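ABC transporter, substrate binding protein (Agrobacterium tumefaciens, PDB 3C9H) probably captures a solute in the periplasm and hands it to the membrane part of an ABC importer, and binds a magnesium ion. Local coordinates at residues 37-42 with 78-83; 59-64 with 274-279; 72-77 with 100-105; 91-94 with 98-101. All coordinates share one frame; numbering follows the deposited sequence.

Contact 1 of 4, residues 37-42 with 78-83. With MG (magnesium ion), chain C.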
# COMPACT_ATOMS: atom_id res chain seq x y z
N VAL A 37 2.31 2.41 -20.45
CA VAL A 37 1.82 1.22 -19.79
C VAL A 37 2.25 1.27 -18.32
O VAL A 37 3.43 1.40 -18.02
CB VAL A 37 2.31 -0.07 -20.46
CG1 VAL A 37 1.83 -1.27 -19.68
CG2 VAL A 37 1.79 -0.14 -21.94
N VAL A 38 1.28 1.13 -17.43
CA VAL A 38 1.51 1.18 -15.97
C VAL A 38 1.06 -0.13 -15.32
O VAL A 38 -0.08 -0.57 -15.54
CB VAL A 38 0.72 2.39 -15.33
CG1 VAL A 38 0.91 2.45 -13.82
CG2 VAL A 38 1.09 3.73 -16.03
N TYR A 39 1.93 -0.80 -14.56
CA TYR A 39 1.49 -1.82 -13.60
C TYR A 39 1.45 -1.21 -12.21
O TYR A 39 2.48 -0.78 -11.69
CB TYR A 39 2.38 -3.05 -13.56
CG TYR A 39 2.60 -3.75 -14.88
CD1 TYR A 39 1.82 -3.47 -16.00
CD2 TYR A 39 3.63 -4.70 -15.00
CE1 TYR A 39 2.07 -4.14 -17.21
CE2 TYR A 39 3.89 -5.33 -16.17
CZ TYR A 39 3.09 -5.06 -17.28
OH TYR A 39 3.37 -5.73 -18.45
N SER A 40 0.27 -1.18 -11.61
CA SER A 40 0.04 -0.50 -10.33
C SER A 40 -0.92 -1.21 -9.40
O SER A 40 -1.85 -1.90 -9.81
CB SER A 40 -0.45 0.92 -10.59
OG SER A 40 -0.83 1.60 -9.41
N SER A 41 -0.66 -1.10 -8.11
CA SER A 41 -1.54 -1.68 -7.13
C SER A 41 -2.54 -0.66 -6.61
O SER A 41 -3.38 -1.02 -5.82
CB SER A 41 -0.76 -2.29 -5.98
OG SER A 41 -0.11 -1.30 -5.18
N LEU A 42 -2.42 0.60 -7.03
CA LEU A 42 -3.32 1.65 -6.60
C LEU A 42 -4.67 1.41 -7.27
O LEU A 42 -4.78 1.41 -8.51
CB LEU A 42 -2.77 3.05 -6.91
CG LEU A 42 -3.65 4.26 -6.49
CD1 LEU A 42 -3.95 4.31 -4.99
CD2 LEU A 42 -3.07 5.57 -6.92
N VAL A 78 9.40 -9.54 -13.60
CA VAL A 78 10.50 -10.53 -13.64
C VAL A 78 10.33 -11.50 -14.83
O VAL A 78 11.27 -11.76 -15.58
CB VAL A 78 10.60 -11.34 -12.33
CG1 VAL A 78 11.63 -12.56 -12.49
CG2 VAL A 78 11.03 -10.46 -11.18
N LYS A 79 9.14 -12.05 -14.99
CA LYS A 79 8.85 -12.98 -16.09
C LYS A 79 9.01 -12.37 -17.47
O LYS A 79 9.63 -12.98 -18.34
CB LYS A 79 7.45 -13.53 -15.97
CG LYS A 79 7.39 -14.64 -15.00
CD LYS A 79 5.98 -15.20 -14.91
CE LYS A 79 5.74 -15.96 -13.59
NZ LYS A 79 4.33 -15.66 -13.13
N GLU A 80 8.44 -11.19 -17.67
CA GLU A 80 8.52 -10.52 -18.95
C GLU A 80 9.95 -10.12 -19.28
O GLU A 80 10.42 -10.35 -20.38
CB GLU A 80 7.58 -9.31 -19.01
CG GLU A 80 6.11 -9.74 -19.09
CD GLU A 80 5.09 -8.60 -18.91
OE1 GLU A 80 5.46 -7.48 -18.46
OE2 GLU A 80 3.90 -8.85 -19.22
N THR A 81 10.65 -9.55 -18.30
CA THR A 81 12.02 -9.14 -18.50
C THR A 81 12.89 -10.37 -18.82
O THR A 81 13.62 -10.36 -19.80
CB THR A 81 12.59 -8.41 -17.27
OG1 THR A 81 11.78 -7.26 -16.97
CG2 THR A 81 14.05 -7.93 -17.54
N ASP A 82 12.77 -11.43 -18.02
CA ASP A 82 13.56 -12.64 -18.21
C ASP A 82 13.32 -13.26 -19.60
O ASP A 82 14.24 -13.85 -20.20
CB ASP A 82 13.24 -13.69 -17.14
CG ASP A 82 13.85 -13.37 -15.76
OD1 ASP A 82 14.66 -12.42 -15.62
OD2 ASP A 82 13.49 -14.09 -14.81
N ALA A 83 12.10 -13.14 -20.09
CA ALA A 83 11.69 -13.66 -21.40
C ALA A 83 12.25 -12.89 -22.60
O ALA A 83 12.06 -13.30 -23.74
CB ALA A 83 10.17 -13.71 -21.48
MG MG C . -4.92 -2.37 -4.82
O HOH W 1 -5.54 -3.49 -6.71

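Contact 2 of 4, residues 59-64 with 274-279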
# COMPACT_ATOMS: atom_id res chain seq x y z
N PRO A 59 -1.34 16.04 -23.26
CA PRO A 59 -2.51 15.69 -24.06
C PRO A 59 -2.29 14.69 -25.20
O PRO A 59 -3.27 14.17 -25.73
CB PRO A 59 -3.01 17.03 -24.59
CG PRO A 59 -1.91 17.98 -24.44
CD PRO A 59 -1.00 17.47 -23.37
N ASP A 60 -1.05 14.41 -25.57
CA ASP A 60 -0.75 13.45 -26.65
C ASP A 60 -0.47 12.02 -26.16
O ASP A 60 -0.16 11.14 -26.97
CB ASP A 60 0.45 13.93 -27.47
CG ASP A 60 0.14 15.15 -28.34
OD1 ASP A 60 -1.04 15.33 -28.73
OD2 ASP A 60 1.08 15.92 -28.65
N ILE A 61 -0.59 11.77 -24.86
CA ILE A 61 -0.24 10.45 -24.31
C ILE A 61 -1.44 9.64 -23.87
O ILE A 61 -2.18 10.07 -22.99
CB ILE A 61 0.76 10.58 -23.10
CG1 ILE A 61 2.00 11.38 -23.52
CG2 ILE A 61 1.15 9.17 -22.61
CD1 ILE A 61 2.72 10.80 -24.74
N ALA A 62 -1.61 8.46 -24.46
CA ALA A 62 -2.58 7.48 -24.01
C ALA A 62 -2.01 6.76 -22.77
O ALA A 62 -0.79 6.66 -22.64
CB ALA A 62 -2.88 6.47 -25.12
N VAL A 63 -2.89 6.32 -21.87
CA VAL A 63 -2.47 5.61 -20.64
C VAL A 63 -3.17 4.27 -20.55
O VAL A 63 -4.40 4.19 -20.51
CB VAL A 63 -2.75 6.43 -19.37
CG1 VAL A 63 -2.35 5.66 -18.11
CG2 VAL A 63 -2.04 7.77 -19.43
N HIS A 64 -2.37 3.21 -20.53
CA HIS A 64 -2.82 1.85 -20.35
C HIS A 64 -2.50 1.43 -18.90
O HIS A 64 -1.34 1.12 -18.55
CB HIS A 64 -2.10 0.98 -21.37
CG HIS A 64 -2.50 -0.45 -21.36
ND1 HIS A 64 -2.35 -1.26 -20.25
CD2 HIS A 64 -2.98 -1.25 -22.34
CE1 HIS A 64 -2.76 -2.48 -20.55
NE2 HIS A 64 -3.14 -2.50 -21.81
N PRO A 274 10.54 3.94 -21.72
CA PRO A 274 11.03 4.42 -20.44
C PRO A 274 10.88 5.93 -20.28
O PRO A 274 10.70 6.42 -19.17
CB PRO A 274 12.51 3.99 -20.44
CG PRO A 274 12.88 3.76 -21.86
CD PRO A 274 11.60 3.31 -22.53
N GLU A 275 10.90 6.65 -21.39
CA GLU A 275 10.76 8.09 -21.35
C GLU A 275 9.38 8.48 -20.84
O GLU A 275 9.27 9.40 -20.04
CB GLU A 275 11.03 8.71 -22.72
CG GLU A 275 12.45 8.48 -23.24
CD GLU A 275 12.60 7.21 -24.07
OE1 GLU A 275 11.67 6.36 -24.08
OE2 GLU A 275 13.66 7.05 -24.71
N LEU A 276 8.34 7.78 -21.29
CA LEU A 276 6.99 8.06 -20.82
C LEU A 276 6.83 7.67 -19.34
O LEU A 276 6.20 8.39 -18.55
CB LEU A 276 5.96 7.34 -21.68
CG LEU A 276 5.77 7.86 -23.10
CD1 LEU A 276 4.60 7.14 -23.71
CD2 LEU A 276 5.60 9.38 -23.14
N GLY A 277 7.44 6.54 -18.98
CA GLY A 277 7.52 6.10 -17.61
C GLY A 277 8.13 7.13 -16.69
O GLY A 277 7.57 7.41 -15.61
N ARG A 278 9.27 7.70 -17.08
CA ARG A 278 9.90 8.75 -16.31
C ARG A 278 9.05 10.01 -16.24
O ARG A 278 9.06 10.73 -15.21
CB ARG A 278 11.26 9.12 -16.88
CG ARG A 278 12.32 8.20 -16.47
CD ARG A 278 13.65 8.63 -16.94
NE ARG A 278 14.40 7.42 -17.19
CZ ARG A 278 14.62 6.89 -18.38
NH1 ARG A 278 14.28 7.48 -19.49
NH2 ARG A 278 15.28 5.78 -18.43
N ARG A 279 8.33 10.29 -17.31
CA ARG A 279 7.43 11.45 -17.33
C ARG A 279 6.32 11.31 -16.29
O ARG A 279 5.98 12.27 -15.59
CB ARG A 279 6.78 11.66 -18.71
CG ARG A 279 6.49 13.15 -18.94
CD ARG A 279 5.71 13.45 -20.17
NE ARG A 279 6.46 13.10 -21.37
CZ ARG A 279 6.02 13.28 -22.61
NH1 ARG A 279 4.81 13.79 -22.85
NH2 ARG A 279 6.79 12.91 -23.64

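Contact 3 of 4, residues 72-77 with 100-105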
# COMPACT_ATOMS: atom_id res chain seq x y z
N GLU A 72 1.92 -9.75 -8.11
CA GLU A 72 1.80 -9.92 -9.54
C GLU A 72 2.60 -8.89 -10.32
O GLU A 72 3.15 -9.21 -11.39
CB GLU A 72 0.32 -9.87 -9.94
CG GLU A 72 0.06 -10.05 -11.43
CD GLU A 72 0.68 -11.31 -12.05
OE1 GLU A 72 0.98 -12.29 -11.33
OE2 GLU A 72 0.83 -11.30 -13.29
N ILE A 73 2.67 -7.66 -9.81
CA ILE A 73 3.54 -6.65 -10.39
C ILE A 73 4.95 -7.20 -10.43
O ILE A 73 5.57 -7.20 -11.48
CB ILE A 73 3.53 -5.32 -9.63
CG1 ILE A 73 2.14 -4.66 -9.70
CG2 ILE A 73 4.60 -4.37 -10.19
CD1 ILE A 73 1.93 -3.46 -8.73
N TYR A 74 5.43 -7.68 -9.29
CA TYR A 74 6.76 -8.28 -9.19
C TYR A 74 6.94 -9.47 -10.14
O TYR A 74 7.86 -9.50 -10.97
CB TYR A 74 7.02 -8.72 -7.73
CG TYR A 74 8.36 -9.41 -7.55
CD1 TYR A 74 9.52 -8.69 -7.34
CD2 TYR A 74 8.45 -10.80 -7.60
CE1 TYR A 74 10.76 -9.34 -7.21
CE2 TYR A 74 9.67 -11.44 -7.45
CZ TYR A 74 10.82 -10.71 -7.26
OH TYR A 74 12.03 -11.38 -7.14
N ASP A 75 6.08 -10.47 -10.01
CA ASP A 75 6.18 -11.68 -10.83
C ASP A 75 6.16 -11.39 -12.33
O ASP A 75 6.91 -11.99 -13.11
CB ASP A 75 5.05 -12.65 -10.51
CG ASP A 75 5.22 -13.32 -9.19
OD1 ASP A 75 6.32 -13.27 -8.63
OD2 ASP A 75 4.22 -13.92 -8.73
N ARG A 76 5.29 -10.49 -12.74
CA ARG A 76 5.13 -10.19 -14.14
C ARG A 76 6.32 -9.45 -14.74
O ARG A 76 6.78 -9.75 -15.84
CB ARG A 76 3.88 -9.38 -14.34
CG ARG A 76 3.57 -9.08 -15.78
CD ARG A 76 2.08 -8.89 -15.97
NE ARG A 76 1.86 -8.19 -17.23
CZ ARG A 76 0.74 -7.59 -17.58
NH1 ARG A 76 -0.28 -7.54 -16.74
NH2 ARG A 76 0.70 -6.95 -18.75
N ILE A 77 6.83 -8.46 -14.01
CA ILE A 77 8.00 -7.74 -14.47
C ILE A 77 9.21 -8.68 -14.59
O ILE A 77 9.95 -8.63 -15.59
CB ILE A 77 8.31 -6.52 -13.55
CG1 ILE A 77 7.25 -5.43 -13.79
CG2 ILE A 77 9.74 -6.00 -13.81
CD1 ILE A 77 7.31 -4.24 -12.86
N VAL A 100 12.05 -2.76 -4.03
CA VAL A 100 13.49 -2.63 -3.77
C VAL A 100 14.22 -3.88 -4.29
O VAL A 100 15.27 -3.75 -4.90
CB VAL A 100 13.78 -2.35 -2.29
CG1 VAL A 100 15.33 -2.45 -1.97
CG2 VAL A 100 13.25 -0.95 -1.93
N LYS A 101 13.66 -5.07 -4.09
CA LYS A 101 14.23 -6.27 -4.74
C LYS A 101 14.37 -6.18 -6.27
O LYS A 101 15.42 -6.50 -6.80
CB LYS A 101 13.48 -7.54 -4.34
CG LYS A 101 14.11 -8.81 -4.91
CD LYS A 101 13.58 -10.02 -4.22
CE LYS A 101 14.31 -11.33 -4.67
NZ LYS A 101 15.84 -11.28 -4.59
N LEU A 102 13.32 -5.78 -7.00
CA LEU A 102 13.45 -5.56 -8.44
C LEU A 102 14.63 -4.64 -8.73
O LEU A 102 15.44 -4.93 -9.60
CB LEU A 102 12.21 -4.94 -9.07
CG LEU A 102 10.92 -5.73 -9.23
CD1 LEU A 102 9.80 -4.78 -9.69
CD2 LEU A 102 11.07 -6.89 -10.19
N SER A 103 14.70 -3.53 -8.00
CA SER A 103 15.71 -2.51 -8.23
C SER A 103 17.10 -3.06 -7.92
O SER A 103 18.08 -2.81 -8.66
CB SER A 103 15.39 -1.28 -7.36
OG SER A 103 14.12 -0.74 -7.69
N ASN A 104 17.20 -3.82 -6.84
CA ASN A 104 18.46 -4.48 -6.48
C ASN A 104 18.93 -5.54 -7.51
O ASN A 104 20.13 -5.74 -7.70
CB ASN A 104 18.31 -5.10 -5.09
CG ASN A 104 19.62 -5.51 -4.49
OD1 ASN A 104 19.89 -6.72 -4.35
ND2 ASN A 104 20.45 -4.54 -4.13
N ASP A 105 18.00 -6.24 -8.15
CA ASP A 105 18.34 -7.37 -9.02
C ASP A 105 18.47 -6.98 -10.48
O ASP A 105 18.64 -7.84 -11.34
CB ASP A 105 17.31 -8.50 -8.89
CG ASP A 105 17.35 -9.18 -7.54
OD1 ASP A 105 18.36 -9.02 -6.83
OD2 ASP A 105 16.39 -9.89 -7.19
O HOH W 2 14.06 -10.24 -8.52

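Contact 4 of 4, residues 91-94 with 98-101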
# COMPACT_ATOMS: atom_id res chain seq x y z
N ALA A 91 6.15 1.00 -12.74
CA ALA A 91 5.67 0.06 -11.76
C ALA A 91 5.45 0.82 -10.49
O ALA A 91 6.36 1.51 -10.00
CB ALA A 91 6.68 -1.08 -11.54
N PHE A 92 4.27 0.70 -9.92
CA PHE A 92 3.89 1.46 -8.73
C PHE A 92 3.22 0.53 -7.72
O PHE A 92 2.12 0.01 -7.98
CB PHE A 92 2.95 2.59 -9.17
CG PHE A 92 2.60 3.59 -8.07
CD1 PHE A 92 3.59 4.25 -7.39
CD2 PHE A 92 1.27 3.91 -7.80
CE1 PHE A 92 3.29 5.17 -6.40
CE2 PHE A 92 0.97 4.85 -6.82
CZ PHE A 92 2.00 5.47 -6.13
N SER A 93 3.89 0.31 -6.58
CA SER A 93 3.52 -0.75 -5.66
C SER A 93 3.73 -0.39 -4.20
O SER A 93 4.74 0.24 -3.84
CB SER A 93 4.34 -2.00 -5.97
OG SER A 93 4.05 -3.05 -5.08
N SER A 94 2.79 -0.83 -3.39
CA SER A 94 2.84 -0.70 -1.96
C SER A 94 3.68 -1.82 -1.33
O SER A 94 3.96 -1.77 -0.12
CB SER A 94 1.44 -0.69 -1.37
OG SER A 94 0.69 -1.79 -1.85
N LEU A 98 9.35 -5.75 -2.41
CA LEU A 98 9.41 -6.34 -3.74
C LEU A 98 9.92 -5.32 -4.75
O LEU A 98 10.59 -5.70 -5.71
CB LEU A 98 8.02 -6.85 -4.18
CG LEU A 98 7.46 -7.99 -3.30
CD1 LEU A 98 6.13 -8.49 -3.80
CD2 LEU A 98 8.50 -9.15 -3.14
N GLN A 99 9.60 -4.04 -4.54
CA GLN A 99 10.08 -2.99 -5.42
C GLN A 99 11.58 -2.76 -5.27
O GLN A 99 12.29 -2.59 -6.24
CB GLN A 99 9.31 -1.70 -5.20
CG GLN A 99 7.86 -1.80 -5.70
CD GLN A 99 7.76 -1.69 -7.22
OE1 GLN A 99 7.95 -2.69 -7.94
NE2 GLN A 99 7.44 -0.49 -7.73
N VAL A 100 12.05 -2.76 -4.03
CA VAL A 100 13.49 -2.63 -3.77
C VAL A 100 14.22 -3.88 -4.29
O VAL A 100 15.27 -3.75 -4.90
CB VAL A 100 13.78 -2.35 -2.29
CG1 VAL A 100 15.33 -2.45 -1.97
CG2 VAL A 100 13.25 -0.95 -1.93
N LYS A 101 13.66 -5.07 -4.09
CA LYS A 101 14.23 -6.27 -4.74
C LYS A 101 14.37 -6.18 -6.27
O LYS A 101 15.42 -6.50 -6.80
CB LYS A 101 13.48 -7.54 -4.34
CG LYS A 101 14.11 -8.81 -4.91
CD LYS A 101 13.58 -10.02 -4.22
CE LYS A 101 14.31 -11.33 -4.67
NZ LYS A 101 15.84 -11.28 -4.59

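Contact 1 of 4, residues 37-42 with 78-83
Tyr-39, on strand 35-40, and Glu-80, near the end of helix 70-82, reach for each other from opposite directions and meet through one hydrogen bond. Their backbones stay far apart, with the two CA atoms 12.4 Å from each other, so the side chains span the whole gap. The phenol OH of Tyr-39 donates to OE1 of Glu-80 over 2.7 Å. OE1 lies in the plane of the ring, at its edge, and accepts the bond on its syn lone pair, the side facing OE2. The carboxylate is turned 54° from the ring plane. Glu-80 gets there with CG beside its backbone N (chi1 -71°) and the chain running straight beyond, which carries the acid group out from the helix to the hydroxyl.

The carboxylate has further partners: OE2 forms a salt bridge with Arg-76 NE, one turn back on the same helix, and OE1 a second hydrogen bond with Thr-87 OG1. Ile-77 and Met-68 touch the tyrosine as well.

At the end of the strand, Ser-40 OG accepts from the backbone N of Leu-42 at 3.0 Å, an ST turn. The turn encloses Ser-41, whose carbonyl O binds the magnesium ion at 2.3 Å; Asp-43 and a water are further ligands.

With partners on both oxygens and an arginine close by, Glu-80 is probably ionised, and its negative charge should strengthen the bond from the phenol. The chemistry thus ties the helix to the strand through a polar link in a partly buried setting.

Contact 2 of 4, residues 59-64 with 274-279
Ile-61 carries its side of this contact, facing Leu-276 and Arg-279 of helix 274-285 just before strand 62-67 begins. Its CB points at the helix, and the two branches divide there. CG2 approaches Leu-276 CD1 loosely, at 4.2 Å. CG1, set beside the backbone N (chi1 -54°), runs between both helix residues, 3.8 Å from Arg-279 NH1 and 4.1 Å from Leu-276 CD2. At the tip, CD1 comes to 3.6 Å from Leu-276 CD2, so isoleucine and leucine meet tip to tip.

Arg-279 comes in at a slant. Its chain bends at chi3 (-65°), turning the guanidinium back over the leucine, and Leu-276 CD2 sits against one face of that group, toward its rim. The same NH1 that touches Ile-61 is hydrogen-bonded to Asn-58 OD1, which helps fix the guanidinium beside the apolar pair.

Leu-36 of strand 35-40 touches both Ile-61 and Leu-276, and Phe-54 of helix 44-57 packs on Ile-61. A helix distant in sequence thus closes over the edge of the alpha/beta lobe where strand 62-67 starts, joining chain parts 210 residues apart, in keeping with the periplasmic binding protein fold, whose lobes are assembled from separate parts of the chain.

Contact 3 of 4, residues 72-77 with 100-105
The ring of Tyr-74 lies against Leu-102 and Lys-101 of the next helix, both meeting it obliquely, while Asp-75 OD1, from its own helix, sits in the ring plane at the edge. Leu-102 CD2 is 3.7 Å from Tyr-74 CD1, the two side chains sliding past each other in opposite directions. Farther along the ring, the lysine chain crosses at a slant, with Lys-101 CE 3.4 Å from Tyr-74 OH. The ring is brought across to the neighbouring helix by CG standing opposite the backbone N (chi1 177°).

Leu-102 also meets Ile-77 at roughly a right angle, CD2 to Ile-77 CG2 at 4.0 Å, and so touches both tyrosine and isoleucine.

Beyond the apolar atoms the polar ends join up. A bend at chi4 (52°) puts Lys-101 NZ 3.0 Å from Asp-105 OD2, four residues on in the same segment, in a salt bridge that uses the syn lone pair. A water donates to the same OD2 and lies 2.7 Å from Tyr-74 OH, linking the two helices through solvent.

The axes of segments 72-77 and 100-104 run nearly parallel, 20° apart, with a closest approach of 10.9 Å, so the segments meet through side chains. Ile-77 and Ile-73 also pack on Ala-91 of strand 90-93, and Val-100 and Ser-103 on strand 258-268; helices 70-82 and 96-104 therefore lie side by side on those strands.

Contact 4 of 4, residues 91-94 with 98-101
Strand 90-93 passes helix 96-104 with Ser-93 and Gln-99 nearest, their CA atoms 6.9 Å apart, the chain turning after the strand so that the start of the helix comes up beside it. This strand-turn-helix unit belongs to an alpha/beta lobe of the periplasmic binding protein fold.

Gln-99 makes nearly all of the contact. Its CG packs on Ser-93 CB at 3.5 Å, with CD also close to that CB at 3.7 Å. A bend at chi2 (-76°) then turns the amide along the strand toward Ala-91, whose CB is 3.9 Å from NE2 and 4.1 Å from OE1. The amide is thus held over two alternate residues of the strand that both point at the helix, while Phe-92 between them points away and meets Phe-284 edge-to-face.

Ser-93 turns its hydroxyl to the backbone N of Ala-95, leaving its CB to the glutamine. Next in the chain, Ser-94 N makes a weak hydrogen bond with OG of Ser-41, whose carbonyl O binds the magnesium ion.

The buried amide nitrogen of Gln-99 has its stronger partner in Ile-264 O of strand 258-268; its bond to Ala-91 O is weak, 3.2 Å long and bent to 130° at the hydrogen.

In the fold
Contacts 1, 3 and 4 touch one another; contact 2 lies farther out in the same lobe and touches contact 1 alone of the three. Helix 70-82 serves contacts 1 and 3, whose centres are 8 Å apart; Ile-73 CD1 reaches Ser-41 N at 3.6 Å. Helix 96-104 is shared by contacts 3 and 4, centred 6 Å apart, and Ile-77 CD1 meets Ala-91 CB at 3.5 Å. Neighbouring strands join contact 1 to contact 4 and to contact 2, the latter through Val-38 N and His-64 O, 2.9 Å apart. The magnesium ion, bound in part by Ser-41 O of segment 37-42, is about 9 Å from the Ser-93 side chain and about 14 Å from that of Tyr-74.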